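Local coordinates for uncharacterized protein (Bacteroides uniformis ATCC 8492, PDB 4Q68) that probably cleaves the amide bond between N-acetylmuramic acid and L-alanine in cell-wall peptidoglycan, as a highly specific amidase of the NlpC/P60 family, at residues Leu88-Asp93 against Gly185-His190; Asp114-Ser119 against Val155-Lys160; Ala178-Thr183 against Lys229-Arg234. All coordinates share one frame; numbering follows the deposited sequence.

Interaction 1 (Leu88-Asp93 against Gly185-His190); sequences LHYIAD and GLDVAH. With NA (sodium ion), chain C; NAG (2-acetamido-2-deoxy-beta-D-glucopyranose), chain B.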
loop_
_atom_site.group_PDB
_atom_site.type_symbol
_atom_site.label_atom_id
_atom_site.label_comp_id
_atom_site.label_asym_id
_atom_site.label_seq_id
_atom_site.Cartn_x
_atom_site.Cartn_y
_atom_site.Cartn_z
ATOM N N LEU A 88 4.721 -5.726 -7.463
ATOM C CA LEU A 88 3.280 -5.709 -7.214
ATOM C C LEU A 88 2.743 -4.277 -7.253
ATOM O O LEU A 88 2.376 -3.673 -6.245
ATOM C CB LEU A 88 2.985 -6.412 -5.899
ATOM C CG LEU A 88 3.301 -7.902 -5.945
ATOM C CD1 LEU A 88 3.540 -8.465 -4.546
ATOM C CD2 LEU A 88 2.195 -8.670 -6.643
ATOM N N HIS A 89 2.670 -3.753 -8.468
ATOM C CA HIS A 89 2.273 -2.368 -8.703
ATOM C C HIS A 89 0.862 -2.055 -8.224
ATOM O O HIS A 89 0.617 -0.974 -7.700
ATOM C CB HIS A 89 2.328 -2.039 -10.188
ATOM C CG HIS A 89 3.686 -2.192 -10.773
ATOM N ND1 HIS A 89 4.713 -1.341 -10.459
ATOM C CD2 HIS A 89 4.193 -3.122 -11.613
ATOM C CE1 HIS A 89 5.791 -1.723 -11.117
ATOM N NE2 HIS A 89 5.508 -2.804 -11.817
ATOM N N TYR A 90 -0.068 -2.974 -8.452
ATOM C CA TYR A 90 -1.448 -2.753 -8.057
ATOM C C TYR A 90 -1.665 -3.244 -6.637
ATOM O O TYR A 90 -1.317 -4.384 -6.305
ATOM C CB TYR A 90 -2.404 -3.442 -9.013
ATOM C CG TYR A 90 -2.451 -2.850 -10.390
ATOM C CD1 TYR A 90 -2.938 -1.565 -10.599
ATOM C CD2 TYR A 90 -2.051 -3.583 -11.504
ATOM C CE1 TYR A 90 -3.023 -1.032 -11.868
ATOM C CE2 TYR A 90 -2.151 -3.059 -12.781
ATOM C CZ TYR A 90 -2.652 -1.788 -12.959
ATOM O OH TYR A 90 -2.821 -1.258 -14.217
ATOM N N ILE A 91 -2.263 -2.407 -5.804
ATOM C CA ILE A 91 -2.391 -2.751 -4.410
ATOM C C ILE A 91 -3.319 -3.945 -4.188
ATOM O O ILE A 91 -3.070 -4.739 -3.292
ATOM C CB ILE A 91 -2.723 -1.512 -3.561
ATOM C CG1 ILE A 91 -1.616 -0.457 -3.734
ATOM C CG2 ILE A 91 -2.890 -1.891 -2.087
ATOM C CD1 ILE A 91 -0.180 -0.976 -3.550
ATOM N N ALA A 92 -4.330 -4.155 -5.028
ATOM C CA ALA A 92 -5.129 -5.384 -4.876
ATOM C C ALA A 92 -4.225 -6.607 -4.987
ATOM O O ALA A 92 -4.400 -7.592 -4.276
ATOM C CB ALA A 92 -6.235 -5.462 -5.915
ATOM N N ASP A 93 -3.267 -6.552 -5.912
ATOM C CA ASP A 93 -2.330 -7.662 -6.159
ATOM C C ASP A 93 -1.341 -7.808 -4.997
ATOM O O ASP A 93 -1.040 -8.916 -4.552
ATOM C CB ASP A 93 -1.598 -7.366 -7.470
ATOM C CG ASP A 93 -1.070 -8.600 -8.183
ATOM O OD1 ASP A 93 -1.354 -9.753 -7.786
ATOM O OD2 ASP A 93 -0.378 -8.368 -9.197
ATOM N N GLY A 185 -9.928 2.457 -13.920
ATOM C CA GLY A 185 -8.872 1.484 -14.104
ATOM C C GLY A 185 -7.905 1.355 -12.941
ATOM O O GLY A 185 -6.950 0.574 -13.053
ATOM N N LEU A 186 -8.125 2.073 -11.844
ATOM C CA LEU A 186 -7.212 2.032 -10.714
ATOM C C LEU A 186 -7.988 1.720 -9.458
ATOM O O LEU A 186 -9.017 2.318 -9.202
ATOM C CB LEU A 186 -6.495 3.376 -10.575
ATOM C CG LEU A 186 -5.417 3.444 -9.504
ATOM C CD1 LEU A 186 -4.281 2.457 -9.748
ATOM C CD2 LEU A 186 -4.902 4.867 -9.402
ATOM N N ASP A 187 -7.462 0.814 -8.637
ATOM C CA ASP A 187 -8.152 0.368 -7.439
ATOM C C ASP A 187 -7.853 1.202 -6.195
ATOM O O ASP A 187 -8.751 1.467 -5.394
ATOM C CB ASP A 187 -7.855 -1.109 -7.160
ATOM C CG ASP A 187 -6.379 -1.424 -7.019
ATOM O OD1 ASP A 187 -5.589 -0.925 -7.840
ATOM O OD2 ASP A 187 -6.044 -2.179 -6.079
ATOM N N VAL A 188 -6.590 1.575 -6.018
ATOM C CA VAL A 188 -6.088 2.242 -4.819
ATOM C C VAL A 188 -5.196 3.393 -5.240
ATOM O O VAL A 188 -4.423 3.267 -6.184
ATOM C CB VAL A 188 -5.311 1.237 -3.942
ATOM C CG1 VAL A 188 -4.454 1.930 -2.890
ATOM C CG2 VAL A 188 -6.255 0.251 -3.307
ATOM N N ALA A 189 -5.308 4.516 -4.524
ATOM C CA ALA A 189 -4.564 5.737 -4.836
ATOM C C ALA A 189 -3.515 6.130 -3.803
ATOM O O ALA A 189 -2.649 6.924 -4.123
ATOM C CB ALA A 189 -5.516 6.899 -5.005
ATOM N N HIS A 190 -3.596 5.645 -2.567
ATOM C CA HIS A 190 -2.727 6.131 -1.488
ATOM C C HIS A 190 -2.741 5.078 -0.390
ATOM O O HIS A 190 -3.656 4.259 -0.326
ATOM C CB HIS A 190 -3.254 7.478 -0.970
ATOM C CG HIS A 190 -2.267 8.267 -0.179
ATOM N ND1 HIS A 190 -1.237 8.960 -0.771
ATOM C CD2 HIS A 190 -2.169 8.489 1.147
ATOM C CE1 HIS A 190 -0.539 9.570 0.168
ATOM N NE2 HIS A 190 -1.088 9.307 1.335
HETATM NA NA NA C . -11.120 2.927 -9.586
HETATM C C1 NAG B . 2.760 2.633 -6.913
HETATM C C2 NAG B . 3.002 2.171 -8.343
HETATM C C3 NAG B . 4.154 1.173 -8.418
HETATM C C4 NAG B . 5.351 1.626 -7.587
HETATM C C5 NAG B . 4.937 2.128 -6.209
HETATM C C6 NAG B . 6.149 2.679 -5.468
HETATM C C7 NAG B . 1.099 2.225 -9.896
HETATM C C8 NAG B . -0.101 1.535 -10.455
HETATM N N2 NAG B . 1.792 1.604 -8.937
HETATM O O1 NAG B . 1.811 3.656 -6.946
HETATM O O3 NAG B . 4.561 1.093 -9.760
HETATM O O4 NAG B . 6.302 0.594 -7.476
HETATM O O5 NAG B . 3.956 3.133 -6.346
HETATM O O6 NAG B . 6.711 3.751 -6.185
HETATM O O7 NAG B . 1.387 3.328 -10.348
HETATM O O HOH W 1 -3.294 -0.020 -6.886
HETATM O O HOH W 2 -11.335 1.178 -11.351
HETATM O O HOH W 3 -13.439 3.332 -10.095
HETATM O O HOH W 4 -11.992 0.988 -8.442
#
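Asp187 grips the start of helix 91-100 in a buried contact between that helix and the turn leading into strand 188-197. Its OD2 accepts the backbone N-H of Ala92 at 2.8 Å, on the syn side and near the carboxylate plane, with a bent angle of 135° at the hydrogen. OD1 accepts a hydrogen bond from water 1, which accepts one from Ile91 N at 2.8 Å. The carboxylate is thus held at both oxygens, and two N-H groups of the first helical turn are satisfied, one directly and one through water. With chi1 at 57°, CG lies between the backbone N and the carbonyl carbon, and the group faces the helix end; the positive end of the helix dipole would probably favour the negative charge. Tyr90 holds the N-cap position, and Asp187, from the turn of the beta-hairpin 176-197 more than ninety residues later, binds the N-H groups that follow it. Beside the carboxylate the Tyr90 ring brings CD1 to 3.9 Å from Asp187 OD1, the two planes 64° apart, while its edge meets Leu186 CD1. The phenol OH is held further off by Glu147 and Met123 N. Next along the helix, Ile91 and Val188 cross at about a right angle, CB to CB at 3.8 Å, both also resting on Ala178. Leu186 turns its carbonyl O to a sodium ion at 2.2 Å, completed by three waters and the carbonyls of Thr181 and Thr183. Before the helix, His89 ND1 donates a hydrogen bond to O3 of an N-acetylglucosamine, so short at 2.5 Å that the exact distance is doubtful; its NE2 pairs with Tyr84 O.

Interaction 2 (Asp114-Ser119 against Val155-Lys160); sequences DTERLS and VHYLPK. With NA (sodium ion), chain D.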
loop_
_atom_site.group_PDB
_atom_site.type_symbol
_atom_site.label_atom_id
_atom_site.label_comp_id
_atom_site.label_asym_id
_atom_site.label_seq_id
_atom_site.Cartn_x
_atom_site.Cartn_y
_atom_site.Cartn_z
ATOM N N ASP A 114 -19.639 -4.039 2.768
ATOM C CA ASP A 114 -19.623 -3.407 1.468
ATOM C C ASP A 114 -18.538 -3.996 0.608
ATOM O O ASP A 114 -17.440 -4.291 1.082
ATOM C CB ASP A 114 -19.431 -1.909 1.635
ATOM C CG ASP A 114 -20.648 -1.256 2.237
ATOM O OD1 ASP A 114 -21.705 -1.314 1.591
ATOM O OD2 ASP A 114 -20.572 -0.699 3.341
ATOM N N THR A 115 -18.843 -4.144 -0.678
ATOM C CA THR A 115 -17.882 -4.686 -1.599
ATOM C C THR A 115 -17.827 -3.900 -2.891
ATOM O O THR A 115 -18.757 -3.177 -3.249
ATOM C CB THR A 115 -18.102 -6.188 -1.909
ATOM O OG1 THR A 115 -19.272 -6.340 -2.701
ATOM C CG2 THR A 115 -18.244 -7.009 -0.665
ATOM N N GLU A 116 -16.693 -3.972 -3.568
ATOM C CA GLU A 116 -16.578 -3.382 -4.891
ATOM C C GLU A 116 -15.891 -4.382 -5.817
ATOM O O GLU A 116 -14.979 -5.104 -5.416
ATOM C CB GLU A 116 -15.878 -2.000 -4.864
ATOM C CG GLU A 116 -14.425 -1.985 -4.408
ATOM C CD GLU A 116 -13.726 -0.643 -4.598
ATOM O OE1 GLU A 116 -14.407 0.374 -4.842
ATOM O OE2 GLU A 116 -12.483 -0.614 -4.501
ATOM N N ARG A 117 -16.366 -4.413 -7.060
ATOM C CA ARG A 117 -15.855 -5.286 -8.111
ATOM C C ARG A 117 -14.639 -4.590 -8.733
ATOM O O ARG A 117 -14.756 -3.498 -9.261
ATOM C CB ARG A 117 -16.920 -5.532 -9.177
ATOM C CG ARG A 117 -16.479 -6.480 -10.288
ATOM C CD ARG A 117 -17.540 -6.517 -11.338
ATOM N NE ARG A 117 -17.177 -7.254 -12.547
ATOM C CZ ARG A 117 -17.473 -8.530 -12.765
ATOM N NH1 ARG A 117 -18.048 -9.263 -11.814
ATOM N NH2 ARG A 117 -17.164 -9.089 -13.936
ATOM N N LEU A 118 -13.472 -5.216 -8.668
ATOM C CA LEU A 118 -12.261 -4.606 -9.183
ATOM C C LEU A 118 -12.338 -4.409 -10.691
ATOM O O LEU A 118 -12.799 -5.274 -11.436
ATOM C CB LEU A 118 -11.045 -5.458 -8.840
ATOM C CG LEU A 118 -10.712 -5.570 -7.348
ATOM C CD1 LEU A 118 -9.592 -6.584 -7.161
ATOM C CD2 LEU A 118 -10.326 -4.222 -6.754
ATOM N N SER A 119 -11.855 -3.254 -11.127
ATOM C CA SER A 119 -11.714 -2.935 -12.532
ATOM C C SER A 119 -10.347 -2.268 -12.680
ATOM O O SER A 119 -10.206 -1.073 -12.404
ATOM C CB SER A 119 -12.875 -2.033 -12.955
ATOM O OG SER A 119 -12.746 -1.633 -14.296
ATOM N N VAL A 155 -13.966 -7.383 -3.733
ATOM C CA VAL A 155 -13.221 -7.183 -2.507
ATOM C C VAL A 155 -14.084 -6.358 -1.576
ATOM O O VAL A 155 -14.963 -5.607 -2.013
ATOM C CB VAL A 155 -11.865 -6.469 -2.749
ATOM C CG1 VAL A 155 -10.973 -7.310 -3.640
ATOM C CG2 VAL A 155 -12.040 -5.087 -3.354
ATOM N N HIS A 156 -13.834 -6.482 -0.289
ATOM C CA HIS A 156 -14.540 -5.688 0.692
ATOM C C HIS A 156 -13.818 -4.387 0.945
ATOM O O HIS A 156 -12.590 -4.329 0.919
ATOM C CB HIS A 156 -14.671 -6.462 1.986
ATOM C CG HIS A 156 -15.546 -7.665 1.870
ATOM N ND1 HIS A 156 -16.698 -7.799 2.603
ATOM C CD2 HIS A 156 -15.445 -8.789 1.123
ATOM C CE1 HIS A 156 -17.281 -8.945 2.302
ATOM N NE2 HIS A 156 -16.547 -9.562 1.398
ATOM N N TYR A 157 -14.579 -3.335 1.205
ATOM C CA TYR A 157 -13.985 -2.046 1.539
ATOM C C TYR A 157 -14.947 -1.314 2.449
ATOM O O TYR A 157 -16.118 -1.688 2.563
ATOM C CB TYR A 157 -13.665 -1.212 0.275
ATOM C CG TYR A 157 -14.868 -0.546 -0.367
ATOM C CD1 TYR A 157 -15.897 -1.295 -0.915
ATOM C CD2 TYR A 157 -14.991 0.823 -0.386
ATOM C CE1 TYR A 157 -17.019 -0.691 -1.451
ATOM C CE2 TYR A 157 -16.112 1.433 -0.934
ATOM C CZ TYR A 157 -17.123 0.669 -1.462
ATOM O OH TYR A 157 -18.254 1.256 -1.990
ATOM N N LEU A 158 -14.454 -0.263 3.095
ATOM C CA LEU A 158 -15.268 0.582 3.947
ATOM C C LEU A 158 -15.505 1.892 3.200
ATOM O O LEU A 158 -14.557 2.654 2.982
ATOM C CB LEU A 158 -14.530 0.865 5.259
ATOM C CG LEU A 158 -15.329 1.686 6.274
ATOM C CD1 LEU A 158 -16.525 0.913 6.827
ATOM C CD2 LEU A 158 -14.421 2.134 7.401
ATOM N N PRO A 159 -16.754 2.169 2.777
ATOM C CA PRO A 159 -17.027 3.457 2.130
ATOM C C PRO A 159 -16.701 4.610 3.063
ATOM O O PRO A 159 -16.921 4.521 4.271
ATOM C CB PRO A 159 -18.528 3.392 1.833
ATOM C CG PRO A 159 -18.833 1.922 1.798
ATOM C CD PRO A 159 -17.954 1.317 2.848
ATOM N N LYS A 160 -16.225 5.709 2.502
ATOM C CA LYS A 160 -15.725 6.781 3.346
ATOM C C LYS A 160 -16.765 7.382 4.283
ATOM O O LYS A 160 -16.402 7.780 5.392
ATOM C CB LYS A 160 -15.015 7.853 2.530
ATOM C CG LYS A 160 -15.856 8.640 1.587
ATOM C CD LYS A 160 -14.933 9.630 0.930
ATOM C CE LYS A 160 -15.610 10.450 -0.104
ATOM N NZ LYS A 160 -14.623 11.254 -0.870
HETATM NA NA NA D . -16.626 1.195 -5.069
HETATM O O HOH W 5 -20.379 -0.532 -2.793
HETATM O O HOH W 6 -18.596 -0.665 -5.243
HETATM O O HOH W 7 -17.876 3.595 -4.888
HETATM O O HOH W 8 -16.263 1.029 -7.783
HETATM O O HOH W 9 -14.068 0.797 -3.659
#
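Glu116 and Val155 are joined by two backbone hydrogen bonds, Glu116 N to Val155 O at 2.8 Å and Val155 N to Glu116 O at 3.0 Å, the hydrogen-bonded pair of a small two-stranded antiparallel sheet at the surface. Tyr157 N adds a third, meeting Asp114 O at 3.0 Å. The Glu116 carboxylate, in the conformer described, reaches a sodium ion through OE1 at 2.4 Å, with four waters around the metal. It also stacks over one face of the Tyr157 ring, the planes 25° apart; Pro159 CD lies toward the rim of the opposite face. Water 5 links Tyr157 OH to Thr115 O. Asp114 OD2 sits against the Pro159 ring at 3.3 Å from CD, although its strongest partner is Lys162, through a salt bridge. Leu118 crosses Val155 at about a right angle, CD1 to CG1 at 3.9 Å. On the other face of the sheet Thr115 and His156 form the non-hydrogen-bonded pair, their side chains side by side. With OG1 between the backbone N and the carbonyl carbon (chi1 71°), hydrogen-bonded to Glu154, Thr115 lays CG2 over the centre of the imidazole, 3.5 Å from the centroid, while His156 ND1 is hydrogen-bonded to Ser112 O.

Interaction 3 (Ala178-Thr183 against Lys229-Arg234); sequences AITTNT and KWTGIR. With NA (sodium ion), chain C.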
loop_
_atom_site.group_PDB
_atom_site.type_symbol
_atom_site.label_atom_id
_atom_site.label_comp_id
_atom_site.label_asym_id
_atom_site.label_seq_id
_atom_site.Cartn_x
_atom_site.Cartn_y
_atom_site.Cartn_z
ATOM N N ALA A 178 -5.278 1.214 2.797
ATOM C CA ALA A 178 -5.215 1.432 1.355
ATOM C C ALA A 178 -6.455 2.220 0.959
ATOM O O ALA A 178 -7.577 1.781 1.207
ATOM C CB ALA A 178 -5.159 0.102 0.613
ATOM N N ILE A 179 -6.258 3.398 0.393
ATOM C CA ILE A 179 -7.359 4.290 0.064
ATOM C C ILE A 179 -7.857 3.976 -1.345
ATOM O O ILE A 179 -7.109 4.063 -2.307
ATOM C CB ILE A 179 -6.937 5.759 0.185
ATOM C CG1 ILE A 179 -6.527 6.054 1.637
ATOM C CG2 ILE A 179 -8.065 6.664 -0.283
ATOM C CD1 ILE A 179 -6.091 7.473 1.914
ATOM N N THR A 180 -9.123 3.583 -1.440
ATOM C CA THR A 180 -9.737 3.207 -2.692
ATOM C C THR A 180 -10.107 4.465 -3.486
ATOM O O THR A 180 -10.320 5.531 -2.913
ATOM C CB THR A 180 -10.965 2.303 -2.446
ATOM O OG1 THR A 180 -11.915 2.960 -1.604
ATOM C CG2 THR A 180 -10.558 1.026 -1.745
ATOM N N THR A 181 -10.161 4.337 -4.810
ATOM C CA THR A 181 -10.320 5.478 -5.692
ATOM C C THR A 181 -11.268 5.206 -6.847
ATOM O O THR A 181 -11.313 4.111 -7.383
ATOM C CB THR A 181 -8.964 5.935 -6.234
ATOM O OG1 THR A 181 -9.192 7.051 -7.097
ATOM C CG2 THR A 181 -8.232 4.832 -6.999
ATOM N N ASN A 182 -11.983 6.252 -7.258
ATOM C CA ASN A 182 -12.837 6.179 -8.436
ATOM C C ASN A 182 -12.119 6.508 -9.748
ATOM O O ASN A 182 -12.746 6.547 -10.789
ATOM C CB ASN A 182 -14.127 6.995 -8.267
ATOM C CG ASN A 182 -13.885 8.471 -8.130
ATOM O OD1 ASN A 182 -12.868 8.997 -8.564
ATOM N ND2 ASN A 182 -14.846 9.160 -7.535
ATOM N N THR A 183 -10.803 6.685 -9.723
ATOM C CA THR A 183 -10.055 6.825 -10.961
ATOM C C THR A 183 -10.311 5.594 -11.825
ATOM O O THR A 183 -10.117 4.473 -11.369
ATOM C CB THR A 183 -8.565 6.978 -10.660
ATOM O OG1 THR A 183 -8.360 8.255 -10.048
ATOM C CG2 THR A 183 -7.714 6.848 -11.911
ATOM N N LYS A 229 -12.186 11.886 -5.273
ATOM C CA LYS A 229 -11.846 10.618 -5.912
ATOM C C LYS A 229 -11.642 9.485 -4.927
ATOM O O LYS A 229 -11.683 8.330 -5.316
ATOM C CB LYS A 229 -10.594 10.759 -6.742
ATOM C CG LYS A 229 -10.804 11.683 -7.910
ATOM C CD LYS A 229 -9.602 11.714 -8.807
ATOM C CE LYS A 229 -9.779 12.758 -9.896
ATOM N NZ LYS A 229 -8.630 12.749 -10.808
ATOM N N TRP A 230 -11.405 9.803 -3.660
ATOM C CA TRP A 230 -11.142 8.785 -2.657
ATOM C C TRP A 230 -12.458 8.278 -2.119
ATOM O O TRP A 230 -13.224 9.022 -1.553
ATOM C CB TRP A 230 -10.254 9.361 -1.564
ATOM C CG TRP A 230 -8.863 9.616 -2.009
ATOM C CD1 TRP A 230 -8.329 9.368 -3.242
ATOM C CD2 TRP A 230 -7.802 10.129 -1.214
ATOM N NE1 TRP A 230 -7.001 9.682 -3.253
ATOM C CE2 TRP A 230 -6.649 10.151 -2.017
ATOM C CE3 TRP A 230 -7.710 10.564 0.100
ATOM C CZ2 TRP A 230 -5.423 10.602 -1.544
ATOM C CZ3 TRP A 230 -6.490 10.999 0.563
ATOM C CH2 TRP A 230 -5.366 11.017 -0.251
ATOM N N THR A 231 -12.729 7.001 -2.315
ATOM C CA THR A 231 -14.048 6.463 -2.056
ATOM C C THR A 231 -14.168 5.728 -0.728
ATOM O O THR A 231 -15.281 5.462 -0.279
ATOM C CB THR A 231 -14.453 5.506 -3.177
ATOM O OG1 THR A 231 -13.428 4.528 -3.309
ATOM C CG2 THR A 231 -14.640 6.250 -4.486
ATOM N N GLY A 232 -13.045 5.366 -0.118
ATOM C CA GLY A 232 -13.099 4.502 1.046
ATOM C C GLY A 232 -11.747 3.908 1.320
ATOM O O GLY A 232 -10.731 4.419 0.830
ATOM N N ILE A 233 -11.734 2.849 2.133
ATOM C CA ILE A 233 -10.481 2.193 2.503
ATOM C C ILE A 233 -10.623 0.687 2.515
ATOM O O ILE A 233 -11.689 0.144 2.813
ATOM C CB ILE A 233 -9.940 2.672 3.891
ATOM C CG1 ILE A 233 -10.929 2.391 5.029
ATOM C CG2 ILE A 233 -9.572 4.148 3.821
ATOM C CD1 ILE A 233 -10.404 2.741 6.409
ATOM N N ARG A 234 -9.507 0.027 2.233
ATOM C CA ARG A 234 -9.259 -1.343 2.629
ATOM C C ARG A 234 -8.308 -1.294 3.824
ATOM O O ARG A 234 -7.429 -0.436 3.894
ATOM C CB ARG A 234 -8.662 -2.171 1.480
ATOM C CG ARG A 234 -9.594 -2.277 0.283
ATOM C CD ARG A 234 -9.053 -3.110 -0.848
ATOM N NE ARG A 234 -8.968 -4.519 -0.470
ATOM C CZ ARG A 234 -8.572 -5.501 -1.272
ATOM N NH1 ARG A 234 -8.160 -5.251 -2.499
ATOM N NH2 ARG A 234 -8.574 -6.751 -0.849
HETATM NA NA NA C . -11.120 2.927 -9.586
HETATM O O HOH W 10 -13.509 2.892 -5.414
HETATM O O HOH W 11 -8.792 10.162 -12.029
HETATM O O HOH W 2 -11.335 1.178 -11.351
HETATM O O HOH W 3 -13.439 3.332 -10.095
HETATM O O HOH W 4 -11.992 0.988 -8.442
#
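Lys229 O accepts the N-H of Asn182 at 2.9 Å, where strand 176-181 ends and strand 230-238 begins. The aliphatic start of Lys229 passes Asn182 OD1, and its extended chain carries NZ to water 11, shared with Thr183 OG1. Trp230 comes next, paired with Thr181; its indole takes Ile179 CG2 over one face, 3.5 Å from CG, and Ile179 CD1 reaches the six-membered ring. An alanine in place of Trp230 would probably open a gap beside Ile179, leaving its CG2 and CD1 without the ring they pack on. Thr231 is the extra residue of a beta bulge: its N donates to Thr180 O, and its OG1 meets Thr180 OG1 at 2.8 Å, either able to be donor. In both threonines OG1 lies between the backbone N and the carbonyl carbon (chi1 54° and 57°), which turns the hydroxyls together. Gly232, which carries no side chain, lies beside Thr180 OG1, and its O accepts from Thr180 N. Ile233 pairs with Ile179, CG2 to CG1 at 4.2 Å. Arg234 exchanges two backbone hydrogen bonds with Ala178, that from Ala178 N to Arg234 O nearly straight (178°); its guanidinium goes on to Asp106. Opposite the second segment, Thr181 OG1 accepts Thr183 N at 3.1 Å in an ST turn, holding the loop at the sodium site. Strand 176-181 lies between strands 188-197 and 230-238, with helix 91-100 against Ala178 and Arg234 and helix 220-225 against Ile179 and Ile233.

Overall arrangement
The three contacts cluster around strand 176-181, their centres about 13 Å (interactions 1 and 2), about 10 Å (1 and 3) and about 9 Å (2 and 3) apart. Along the chain interaction 2 is nested within the loop closed by interaction 1 and precedes interaction 3, whose segments alternate with those of interaction 1. Strands 188-197 and 230-238 flank strand 176-181 in the antiparallel sheet, and strand 158-159 adds to strand 230-238. Interactions 1 and 3 share one sodium ion, bound by the turn between strands 176-181 and 188-197. Leu118 packs on Ala92 and Asp187, bringing the small surface sheet onto the helix start. Helix 91-100 and both sheets are thereby joined within the NlpC/P60-type amidase fold.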